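Long-range contacts in acetyl xylan esterase (Paenibacillus sp. R4, PDB 6AGQ), which probably removes acetyl groups from acetylated xylan and related esters, as a cold-active esterase of the alpha/beta-hydrolase clan: residues A[180-185]-A[205-210]; A[48-53]-A[101-106]. All blocks are in the same frame, centred on the assembly; numbering follows the deposited sequence.

Interaction 1 (A[180-185]-A[205-210]); sequences AVYGGS and LPVFPF
Ser-185 N donates to Val-207 O at 2.8 Å, and Ser-185 O accepts from Phe-210 N at 3.0 Å, so the second segment grips this residue through both its backbone polar atoms. The first bond is nearly straight. The second is unusual at its acceptor: the N-H of Phe-210 stands well above the carbonyl plane. This end of the contact is the tightly packed one. Ser-185 CB lies at the edge of the Phe-208 ring, in its plane, 3.9 Å from Phe-208 CD1. Val-207 CG1 sits over the centre of one face of that ring. Ser-185 OG is anti to the backbone N (chi1 -166°), which brings it 3.5 Å from Phe-210 CB; its hydrogen-bond partner is His-303 NE2. Strands 180-184 and 205-207 run parallel, paired from Tyr-182 with Leu-205 to Gly-184 with Val-207. Leu-205 N bonds Val-181 O at 2.7 Å, and Val-207 N bonds Gly-183 O. Leu-205 CB packs on Tyr-182 CB at 4.0 Å. The Tyr-182 ring is held more loosely. It turns its edge to Leu-205 O, 3.4 Å from Tyr-182 CD1, and its CE1 only brushes Val-207 CG2 at 4.1 Å. Tyr-182 is partly exposed, whereas Ser-185 and Phe-208 are buried. Helix 309-320 packs on the face carrying Tyr-182, Leu-205 and Val-207. Ser-185 has a strained backbone, with phi 63° and psi -119°, just before helix 186-197. Strand, sharp turn and helix, with Gly-183, Ser-185 and Gly-187 in a GxSxG pattern, are consistent with the nucleophile elbow of the alpha/beta-hydrolase fold.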
loop_
_atom_site.group_PDB
_atom_site.type_symbol
_atom_site.label_atom_id
_atom_site.label_comp_id
_atom_site.label_asym_id
_atom_site.label_seq_id
_atom_site.Cartn_x
_atom_site.Cartn_y
_atom_site.Cartn_z
ATOM N N ALA A 180 -4.655 40.428 11.762
ATOM C CA ALA A 180 -4.504 39.028 12.124
ATOM C C ALA A 180 -3.704 38.307 11.052
ATOM O O ALA A 180 -3.766 38.688 9.875
ATOM C CB ALA A 180 -5.836 38.363 12.301
ATOM N N VAL A 181 -2.921 37.323 11.480
ATOM C CA VAL A 181 -2.061 36.485 10.595
ATOM C C VAL A 181 -2.527 35.040 10.734
ATOM O O VAL A 181 -2.807 34.592 11.859
ATOM C CB VAL A 181 -0.545 36.666 10.846
ATOM C CG1 VAL A 181 -0.040 38.025 10.350
ATOM C CG2 VAL A 181 -0.200 36.539 12.301
ATOM N N TYR A 182 -2.722 34.342 9.595
ATOM C CA TYR A 182 -3.398 33.032 9.553
ATOM C C TYR A 182 -2.756 32.160 8.487
ATOM O O TYR A 182 -2.258 32.653 7.503
ATOM C CB TYR A 182 -4.897 33.204 9.296
ATOM C CG TYR A 182 -5.562 32.065 8.600
ATOM C CD1 TYR A 182 -5.688 30.821 9.230
ATOM C CD2 TYR A 182 -6.045 32.192 7.311
ATOM C CE1 TYR A 182 -6.217 29.707 8.575
ATOM C CE2 TYR A 182 -6.621 31.111 6.656
ATOM C CZ TYR A 182 -6.698 29.866 7.292
ATOM O OH TYR A 182 -7.228 28.773 6.674
ATOM N N GLY A 183 -2.739 30.855 8.715
ATOM C CA GLY A 183 -2.244 29.892 7.753
ATOM C C GLY A 183 -2.177 28.501 8.291
ATOM O O GLY A 183 -1.980 28.295 9.513
ATOM N N GLY A 184 -2.345 27.554 7.389
ATOM C CA GLY A 184 -2.169 26.161 7.713
ATOM C C GLY A 184 -0.811 25.587 7.309
ATOM O O GLY A 184 -0.296 25.843 6.213
ATOM N N SER A 185 -0.260 24.783 8.204
ATOM C CA SER A 185 0.972 24.080 7.986
ATOM C C SER A 185 2.216 24.965 7.782
ATOM O O SER A 185 2.552 25.687 8.686
ATOM C CB SER A 185 0.820 23.038 6.920
ATOM O OG SER A 185 1.993 22.214 7.052
ATOM N N LEU A 205 -3.403 33.094 14.044
ATOM C CA LEU A 205 -4.226 31.929 13.909
ATOM C C LEU A 205 -3.503 30.738 13.192
ATOM O O LEU A 205 -3.989 30.272 12.160
ATOM C CB LEU A 205 -5.509 32.290 13.181
ATOM C CG LEU A 205 -6.499 33.198 13.933
ATOM C CD1 LEU A 205 -6.249 34.654 13.625
ATOM C CD2 LEU A 205 -7.924 32.864 13.514
ATOM N N PRO A 206 -2.403 30.216 13.762
ATOM C CA PRO A 206 -1.750 29.000 13.206
ATOM C C PRO A 206 -2.612 27.705 13.172
ATOM O O PRO A 206 -3.124 27.275 14.198
ATOM C CB PRO A 206 -0.546 28.835 14.099
ATOM C CG PRO A 206 -0.965 29.404 15.396
ATOM C CD PRO A 206 -1.849 30.561 15.085
ATOM N N VAL A 207 -2.758 27.087 12.012
ATOM C CA VAL A 207 -3.345 25.746 11.939
ATOM C C VAL A 207 -2.206 24.720 11.713
ATOM O O VAL A 207 -1.418 24.835 10.762
ATOM C CB VAL A 207 -4.439 25.683 10.829
ATOM C CG1 VAL A 207 -4.954 24.279 10.611
ATOM C CG2 VAL A 207 -5.617 26.569 11.206
ATOM N N PHE A 208 -2.148 23.703 12.563
ATOM C CA PHE A 208 -1.077 22.673 12.512
ATOM C C PHE A 208 0.271 23.116 11.964
ATOM O O PHE A 208 0.711 22.637 10.903
ATOM C CB PHE A 208 -1.541 21.296 11.980
ATOM C CG PHE A 208 -2.371 21.301 10.738
ATOM C CD1 PHE A 208 -1.850 21.703 9.501
ATOM C CD2 PHE A 208 -3.649 20.738 10.761
ATOM C CE1 PHE A 208 -2.613 21.619 8.333
ATOM C CE2 PHE A 208 -4.415 20.629 9.604
ATOM C CZ PHE A 208 -3.901 21.073 8.387
ATOM N N PRO A 209 0.967 24.016 12.730
ATOM C CA PRO A 209 2.085 24.719 12.173
ATOM C C PRO A 209 3.297 23.796 11.937
ATOM O O PRO A 209 3.668 22.997 12.812
ATOM C CB PRO A 209 2.379 25.807 13.188
ATOM C CG PRO A 209 1.779 25.334 14.466
ATOM C CD PRO A 209 0.607 24.518 14.065
ATOM N N PHE A 210 3.828 23.918 10.719
ATOM C CA PHE A 210 5.085 23.345 10.244
ATOM C C PHE A 210 6.198 24.289 10.669
ATOM O O PHE A 210 5.921 25.376 11.242
ATOM C CB PHE A 210 4.956 23.205 8.712
ATOM C CG PHE A 210 6.128 22.618 8.035
ATOM C CD1 PHE A 210 6.518 21.314 8.286
ATOM C CD2 PHE A 210 6.816 23.345 7.072
ATOM C CE1 PHE A 210 7.611 20.752 7.629
ATOM C CE2 PHE A 210 7.918 22.805 6.444
ATOM C CZ PHE A 210 8.326 21.510 6.732
#

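Interaction 2 (A[48-53]-A[101-106])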
loop_
_atom_site.group_PDB
_atom_site.type_symbol
_atom_site.label_atom_id
_atom_site.label_comp_id
_atom_site.label_asym_id
_atom_site.label_seq_id
_atom_site.Cartn_x
_atom_site.Cartn_y
_atom_site.Cartn_z
ATOM N N GLN A 48 -11.397 43.217 -13.006
ATOM C CA GLN A 48 -12.687 43.553 -13.625
ATOM C C GLN A 48 -13.408 42.237 -13.972
ATOM O O GLN A 48 -12.752 41.244 -14.316
ATOM C CB GLN A 48 -12.495 44.407 -14.904
ATOM C CG GLN A 48 -11.568 45.646 -14.816
ATOM C CD GLN A 48 -12.057 46.766 -13.883
ATOM O OE1 GLN A 48 -11.279 47.270 -13.087
ATOM N NE2 GLN A 48 -13.336 47.155 -13.980
ATOM N N ASP A 49 -14.734 42.198 -13.857
ATOM C CA ASP A 49 -15.502 40.980 -14.254
ATOM C C ASP A 49 -15.100 39.677 -13.524
ATOM O O ASP A 49 -14.809 38.657 -14.156
ATOM C CB ASP A 49 -15.393 40.746 -15.782
ATOM C CG ASP A 49 -16.381 39.668 -16.306
ATOM O OD1 ASP A 49 -17.577 39.727 -15.934
ATOM O OD2 ASP A 49 -15.948 38.771 -17.087
ATOM N N TYR A 50 -15.038 39.742 -12.199
ATOM C CA TYR A 50 -14.993 38.558 -11.358
ATOM C C TYR A 50 -16.476 38.409 -11.067
ATOM O O TYR A 50 -17.182 39.434 -10.998
ATOM C CB TYR A 50 -14.196 38.779 -10.049
ATOM C CG TYR A 50 -13.817 37.513 -9.344
ATOM C CD1 TYR A 50 -12.826 36.704 -9.862
ATOM C CD2 TYR A 50 -14.457 37.092 -8.191
ATOM C CE1 TYR A 50 -12.447 35.524 -9.235
ATOM C CE2 TYR A 50 -14.082 35.883 -7.534
ATOM C CZ TYR A 50 -13.070 35.085 -8.067
ATOM O OH TYR A 50 -12.616 33.844 -7.484
ATOM N N PRO A 51 -16.963 37.168 -10.867
ATOM C CA PRO A 51 -18.417 37.013 -10.582
ATOM C C PRO A 51 -18.940 37.662 -9.276
ATOM O O PRO A 51 -20.036 38.178 -9.267
ATOM C CB PRO A 51 -18.604 35.488 -10.536
ATOM C CG PRO A 51 -17.409 34.932 -11.233
ATOM C CD PRO A 51 -16.274 35.871 -10.974
ATOM N N LEU A 52 -18.170 37.617 -8.184
ATOM C CA LEU A 52 -18.517 38.342 -6.931
ATOM C C LEU A 52 -18.346 39.851 -7.111
ATOM O O LEU A 52 -17.228 40.339 -7.284
ATOM C CB LEU A 52 -17.644 37.893 -5.742
ATOM C CG LEU A 52 -18.063 36.729 -4.835
ATOM C CD1 LEU A 52 -19.144 35.820 -5.420
ATOM C CD2 LEU A 52 -16.835 35.903 -4.469
ATOM N N LYS A 53 -19.462 40.560 -7.102
ATOM C CA LYS A 53 -19.493 42.019 -7.127
ATOM C C LYS A 53 -19.662 42.646 -5.729
ATOM O O LYS A 53 -19.520 43.821 -5.606
ATOM C CB LYS A 53 -20.579 42.491 -8.097
ATOM C CG LYS A 53 -20.464 43.950 -8.525
ATOM C CD LYS A 53 -21.083 44.224 -9.909
ATOM C CE LYS A 53 -21.954 45.484 -9.952
ATOM N NZ LYS A 53 -23.259 45.230 -9.277
ATOM N N TYR A 101 -7.114 31.461 -4.881
ATOM C CA TYR A 101 -8.104 32.123 -5.719
ATOM C C TYR A 101 -8.796 33.116 -4.834
ATOM O O TYR A 101 -8.938 32.862 -3.643
ATOM C CB TYR A 101 -9.086 31.078 -6.344
ATOM C CG TYR A 101 -8.387 29.995 -7.149
ATOM C CD1 TYR A 101 -7.884 28.823 -6.531
ATOM C CD2 TYR A 101 -8.216 30.134 -8.532
ATOM C CE1 TYR A 101 -7.223 27.843 -7.271
ATOM C CE2 TYR A 101 -7.565 29.154 -9.284
ATOM C CZ TYR A 101 -7.079 28.017 -8.659
ATOM O OH TYR A 101 -6.439 27.065 -9.447
ATOM N N PRO A 102 -9.232 34.252 -5.400
ATOM C CA PRO A 102 -9.809 35.291 -4.543
ATOM C C PRO A 102 -11.091 34.906 -3.791
ATOM O O PRO A 102 -11.332 35.420 -2.692
ATOM C CB PRO A 102 -10.099 36.444 -5.525
ATOM C CG PRO A 102 -9.298 36.141 -6.761
ATOM C CD PRO A 102 -9.099 34.677 -6.809
ATOM N N ASN A 103 -11.910 33.999 -4.346
ATOM C CA ASN A 103 -13.154 33.560 -3.636
ATOM C C ASN A 103 -12.892 32.944 -2.237
ATOM O O ASN A 103 -13.766 32.971 -1.386
ATOM C CB ASN A 103 -13.964 32.544 -4.476
ATOM C CG ASN A 103 -13.188 31.259 -4.727
ATOM O OD1 ASN A 103 -12.275 31.250 -5.508
ATOM N ND2 ASN A 103 -13.503 30.217 -3.997
ATOM N N GLU A 104 -11.692 32.421 -2.007
ATOM C CA GLU A 104 -11.294 31.923 -0.699
ATOM C C GLU A 104 -11.052 32.990 0.345
ATOM O O GLU A 104 -10.843 32.665 1.508
ATOM C CB GLU A 104 -9.976 31.145 -0.817
ATOM C CG GLU A 104 -9.978 29.940 -1.755
ATOM C CD GLU A 104 -8.583 29.330 -1.826
ATOM O OE1 GLU A 104 -7.851 29.440 -0.803
ATOM O OE2 GLU A 104 -8.199 28.773 -2.891
ATOM N N LEU A 105 -11.008 34.254 -0.039
ATOM C CA LEU A 105 -10.920 35.347 0.911
ATOM C C LEU A 105 -12.282 36.037 1.156
ATOM O O LEU A 105 -12.384 36.921 1.996
ATOM C CB LEU A 105 -9.909 36.358 0.397
ATOM C CG LEU A 105 -8.516 35.799 0.079
ATOM C CD1 LEU A 105 -7.577 36.867 -0.493
ATOM C CD2 LEU A 105 -7.915 35.193 1.343
ATOM N N LEU A 106 -13.318 35.624 0.434
ATOM C CA LEU A 106 -14.683 36.175 0.609
ATOM C C LEU A 106 -15.258 36.225 2.044
ATOM O O LEU A 106 -15.869 37.195 2.450
ATOM C CB LEU A 106 -15.665 35.398 -0.300
ATOM C CG LEU A 106 -17.152 35.609 -0.023
ATOM C CD1 LEU A 106 -17.583 37.080 -0.218
ATOM C CD2 LEU A 106 -17.924 34.657 -0.933
#
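Tyr-50 reaches across to Pro-102 and Asn-103 with the far end of its ring. Its CB points toward the other segment, and CG is anti to the backbone N (chi1 -164°). Nearer its base, the ring has Pro-51 CD of its own segment against one face, offset toward the rim. Further out, Tyr-50 CE1 meets Pro-102 CG at 4.1 Å. Tyr-50 CZ lies at a similar distance from that carbon and from Asn-103 N. At the tip, Tyr-50 OH touches Pro-102 CD at 3.7 Å. It also accepts a weak, bent hydrogen bond from Asn-103 N at 3.2 Å, with an angle of 134° at the hydrogen. The Asn-103 side chain crosses Tyr-50 at about a right angle, yet its amide plane is turned only 16° from the ring plane. A phenylalanine in place of Tyr-50 would probably leave Asn-103 N without this weak acceptor and open a small gap beside Pro-102 CD. Leu-52 makes the second, apolar point of contact: its CD2 meets Leu-106 CD2 at 3.9 Å. Leu-52 and Leu-106 also pack on Met-314 and Leu-106 of the second subunit, respectively, which places this contact at the subunit interface. Within the chain, it joins the loop between strands 43-46 and 55-63 to the turn leading into helix 106-110. Ile-57 of strand 55-63 touches both Tyr-50 and Pro-102, while Trp-73 of strand 69-77 packs on Pro-102.

Along the chain both segments of interaction 2 come first, and those of interaction 1 follow. Their centres are about 23 Å apart. Their nearest atoms are about 7 Å apart and do not touch. One mixed sheet relates them. Interaction 1 pairs its neighbouring parallel strands 179-184 and 203-207, joined by helix 186-197, near the centre of the chain. Interaction 2 lies at the periphery, where the loop before strand 55-63 meets the chain following strand 86-92. That strand is also the other neighbour of 179-184, which links the two regions. The probable catalytic serine thus sits in the buried middle of the fold, while interaction 2 borders a second subunit.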